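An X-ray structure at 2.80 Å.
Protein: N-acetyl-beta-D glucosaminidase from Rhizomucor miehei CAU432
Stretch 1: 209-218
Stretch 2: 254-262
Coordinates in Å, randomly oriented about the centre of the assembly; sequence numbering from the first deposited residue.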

# COMPACT_ATOMS: atom_id res chain seq x y z
N GLU A 209 -14.31 -2.92 -4.72
CA GLU A 209 -14.90 -2.24 -5.88
C GLU A 209 -14.12 -1.00 -6.31
O GLU A 209 -13.82 -0.82 -7.49
CB GLU A 209 -16.36 -1.84 -5.61
CG GLU A 209 -17.40 -2.86 -6.06
CD GLU A 209 -17.57 -4.03 -5.10
OE1 GLU A 209 -16.89 -4.06 -4.06
OE2 GLU A 209 -18.40 -4.91 -5.38
N LEU A 210 -13.79 -0.15 -5.34
CA LEU A 210 -13.19 1.15 -5.63
C LEU A 210 -11.66 1.13 -5.73
O LEU A 210 -11.06 2.13 -6.14
CB LEU A 210 -13.65 2.18 -4.59
CG LEU A 210 -15.14 2.51 -4.60
CD1 LEU A 210 -15.56 3.20 -3.31
CD2 LEU A 210 -15.49 3.38 -5.80
N VAL A 211 -11.03 0.02 -5.37
CA VAL A 211 -9.57 -0.05 -5.42
C VAL A 211 -9.03 0.37 -6.78
O VAL A 211 -8.21 1.28 -6.86
CB VAL A 211 -9.01 -1.44 -5.03
CG1 VAL A 211 -7.52 -1.55 -5.33
CG2 VAL A 211 -9.26 -1.72 -3.55
N PRO A 212 -9.49 -0.29 -7.87
CA PRO A 212 -8.95 0.09 -9.19
C PRO A 212 -9.30 1.53 -9.63
O PRO A 212 -8.49 2.18 -10.29
CB PRO A 212 -9.56 -0.95 -10.14
CG PRO A 212 -10.76 -1.48 -9.43
CD PRO A 212 -10.43 -1.42 -7.97
N PHE A 213 -10.49 2.00 -9.25
CA PHE A 213 -10.90 3.38 -9.55
C PHE A 213 -10.02 4.39 -8.81
O PHE A 213 -9.58 5.38 -9.38
CB PHE A 213 -12.37 3.62 -9.19
CG PHE A 213 -13.34 2.94 -10.12
CD1 PHE A 213 -13.68 3.52 -11.33
CD2 PHE A 213 -13.90 1.72 -9.78
CE1 PHE A 213 -14.57 2.89 -12.18
CE2 PHE A 213 -14.79 1.08 -10.63
CZ PHE A 213 -15.13 1.67 -11.83
N LYS A 214 -9.78 4.12 -7.53
CA LYS A 214 -8.93 4.99 -6.72
C LYS A 214 -7.54 5.08 -7.33
O LYS A 214 -6.99 6.17 -7.45
CB LYS A 214 -8.83 4.48 -5.28
CG LYS A 214 -8.14 5.46 -4.35
CD LYS A 214 -7.52 4.78 -3.14
CE LYS A 214 -6.81 5.79 -2.25
NZ LYS A 214 -6.77 5.35 -0.83
N LYS A 215 -6.99 3.94 -7.70
CA LYS A 215 -5.64 3.88 -8.23
C LYS A 215 -5.51 4.64 -9.56
O LYS A 215 -4.50 5.29 -9.80
CB LYS A 215 -5.18 2.43 -8.37
CG LYS A 215 -3.71 2.27 -8.74
CD LYS A 215 -3.07 1.08 -8.05
CE LYS A 215 -1.81 0.60 -8.77
NZ LYS A 215 -2.08 -0.35 -9.89
N ALA A 216 -6.54 4.56 -10.39
CA ALA A 216 -6.55 5.27 -11.67
C ALA A 216 -6.60 6.78 -11.44
O ALA A 216 -5.81 7.53 -12.02
CB ALA A 216 -7.73 4.82 -12.52
N LEU A 217 -7.53 7.23 -10.60
CA LEU A 217 -7.67 8.65 -10.29
C LEU A 217 -6.39 9.26 -9.71
O LEU A 217 -6.07 10.41 -9.99
CB LEU A 217 -8.83 8.89 -9.31
CG LEU A 217 -10.24 8.49 -9.78
CD1 LEU A 217 -11.27 8.92 -8.74
CD2 LEU A 217 -10.56 9.08 -11.14
N GLU A 218 -5.65 8.47 -8.93
CA GLU A 218 -4.41 8.93 -8.31
C GLU A 218 -3.17 8.79 -9.20
O GLU A 218 -2.08 9.20 -8.80
CB GLU A 218 -4.16 8.17 -7.01
CG GLU A 218 -5.10 8.55 -5.88
CD GLU A 218 -4.76 7.85 -4.58
OE1 GLU A 218 -5.26 8.28 -3.51
OE2 GLU A 218 -3.99 6.86 -4.62
N LEU A 254 -19.46 11.22 -3.85
CA LEU A 254 -18.41 10.21 -3.80
C LEU A 254 -17.31 10.52 -4.81
O LEU A 254 -16.14 10.67 -4.44
CB LEU A 254 -19.01 8.83 -4.06
CG LEU A 254 -18.17 7.66 -3.56
CD1 LEU A 254 -18.04 7.68 -2.04
CD2 LEU A 254 -18.77 6.35 -4.04
N LEU A 255 -17.68 10.61 -6.08
CA LEU A 255 -16.70 10.79 -7.15
C LEU A 255 -16.10 12.20 -7.14
O LEU A 255 -14.89 12.37 -7.24
CB LEU A 255 -17.33 10.47 -8.50
CG LEU A 255 -16.38 10.26 -9.68
CD1 LEU A 255 -15.30 9.25 -9.32
CD2 LEU A 255 -17.14 9.81 -10.91
N ARG A 256 -16.96 13.21 -7.01
CA ARG A 256 -16.53 14.60 -7.09
C ARG A 256 -15.94 15.10 -5.77
O ARG A 256 -14.83 15.61 -5.74
CB ARG A 256 -17.69 15.50 -7.54
CG ARG A 256 -17.27 16.85 -8.07
CD ARG A 256 -16.53 16.74 -9.40
NE ARG A 256 -17.43 16.64 -10.54
CZ ARG A 256 -17.03 16.37 -11.78
NH1 ARG A 256 -15.75 16.14 -12.05
NH2 ARG A 256 -17.92 16.30 -12.76
N ARG A 257 -16.70 14.96 -4.68
CA ARG A 257 -16.26 15.46 -3.38
C ARG A 257 -15.19 14.58 -2.72
O ARG A 257 -14.03 14.98 -2.64
CB ARG A 257 -17.47 15.68 -2.45
CG ARG A 257 -17.11 16.07 -1.02
CD ARG A 257 -18.08 17.07 -0.40
NE ARG A 257 -19.48 16.79 -0.71
CZ ARG A 257 -20.31 17.62 -1.35
NH1 ARG A 257 -19.91 18.82 -1.77
NH2 ARG A 257 -21.57 17.25 -1.57
N ARG A 258 -15.57 13.38 -2.27
CA ARG A 258 -14.64 12.47 -1.58
C ARG A 258 -13.35 12.24 -2.37
O ARG A 258 -12.26 12.57 -1.90
CB ARG A 258 -15.32 11.13 -1.28
CG ARG A 258 -14.37 9.98 -0.95
CD ARG A 258 -14.63 9.40 0.43
NE ARG A 258 -13.61 8.42 0.82
CZ ARG A 258 -13.52 7.17 0.35
NH1 ARG A 258 -14.38 6.71 -0.55
NH2 ARG A 258 -12.56 6.37 0.79
N PHE A 259 -13.46 11.66 -3.57
CA PHE A 259 -12.29 11.36 -4.39
C PHE A 259 -11.65 12.59 -5.02
O PHE A 259 -10.49 12.55 -5.41
CB PHE A 259 -12.62 10.32 -5.47
CG PHE A 259 -12.72 8.92 -4.94
CD1 PHE A 259 -11.61 8.30 -4.36
CD2 PHE A 259 -13.91 8.21 -5.02
CE1 PHE A 259 -11.69 7.01 -3.87
CE2 PHE A 259 -14.00 6.92 -4.53
CZ PHE A 259 -12.89 6.32 -3.95
N GLY A 260 -12.40 13.69 -5.12
CA GLY A 260 -11.84 14.94 -5.63
C GLY A 260 -11.52 14.90 -7.11
O GLY A 260 -10.58 15.55 -7.55
N TYR A 261 -12.31 14.14 -7.87
CA TYR A 261 -12.06 13.98 -9.30
C TYR A 261 -12.45 15.25 -10.06
O TYR A 261 -13.57 15.74 -9.92
CB TYR A 261 -12.83 12.76 -9.85
CG TYR A 261 -12.58 12.47 -11.32
CD1 TYR A 261 -11.30 12.26 -11.80
CD2 TYR A 261 -13.64 12.38 -12.22
CE1 TYR A 261 -11.06 11.99 -13.14
CE2 TYR A 261 -13.42 12.11 -13.56
CZ TYR A 261 -12.13 11.91 -14.02
OH TYR A 261 -11.90 11.65 -15.35
N LYS A 262 -11.52 15.77 -10.85
CA LYS A 262 -11.72 17.02 -11.59
C LYS A 262 -12.15 16.82 -13.04
O LYS A 262 -12.50 17.79 -13.71
CB LYS A 262 -10.43 17.85 -11.58
CG LYS A 262 -9.85 18.13 -10.20
CD LYS A 262 -10.84 18.85 -9.30
CE LYS A 262 -10.13 19.53 -8.14
NZ LYS A 262 -9.19 18.62 -7.43

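The first stretch is helical from about Val 211 to Leu 217. Its i+4 backbone bonds are regular: Lys 214 N to Leu 210 O is 2.7 Å, and Leu 217 N to Phe 213 O is 3.0 Å. The second stretch continues a helix that begins earlier in the chain and contains a wider, pi-type turn at Leu 254 to Arg 258. Phe 259 N bonds to Leu 254 O at 3.0 Å, five residues back, the spacing of a pi-type turn, and Tyr 261 N reaches Leu 255 O at 3.2 Å. Between them Gly 260 takes phi/psi of 69/32; positive phi favours glycine, and the chain leaves helical geometry here. The backbones stay well apart, with CA atoms 7.6 Å apart for Lys 214 and Phe 259 and 7.0 Å for Leu 217 and Tyr 261. No hydrogen bond crosses between the stretches, so side-chain packing makes the contact, which buries 339 Å² summed over both sides.

Leu 210, Lys 214 and Leu 217 are spaced four and three residues apart, which brings their side chains to the same side of the first stretch. All three meet Phe 259, whose CA-to-CB bond points toward the first stretch with chi1 at -77° (m). Leu 210 CD2 lies 4.0 Å from Phe 259 CE2, Lys 214 CG lies 3.9 Å from Phe 259 CE1, and Leu 217 CD1 lies 3.8 Å from Phe 259 CB. A broad, flat phenyl group suits this position because it can touch several aliphatic groups at once.

Leu 217 has the largest covered area, 94 Å², followed by Phe 259 with 84 Å². The m,t rotamer of Leu 217 aims its two methyls at different partners: Leu 217 CD1 also meets Leu 255 CD1 at 4.1 Å, while Leu 217 CD2 approaches Tyr 261 CD1 at 3.3 Å, a tight van der Waals contact for carbon atoms. The branched leucine thus reaches Leu 255, Phe 259 and Tyr 261 together.

Lys 214 is exposed and serves through its methylene chain; its CA-to-CB bond points sideways and the extended side chain, all four chi angles t, carries its end away from the second stretch. Tyr 261 offers ring carbons to Leu 217, while its OH is hydrogen-bonded elsewhere in the structure. Within the second stretch, Arg 256 NH1 donates to Tyr 261 O at 3.1 Å with an angle of 165°, tying the helix to the segment that carries the tyrosine.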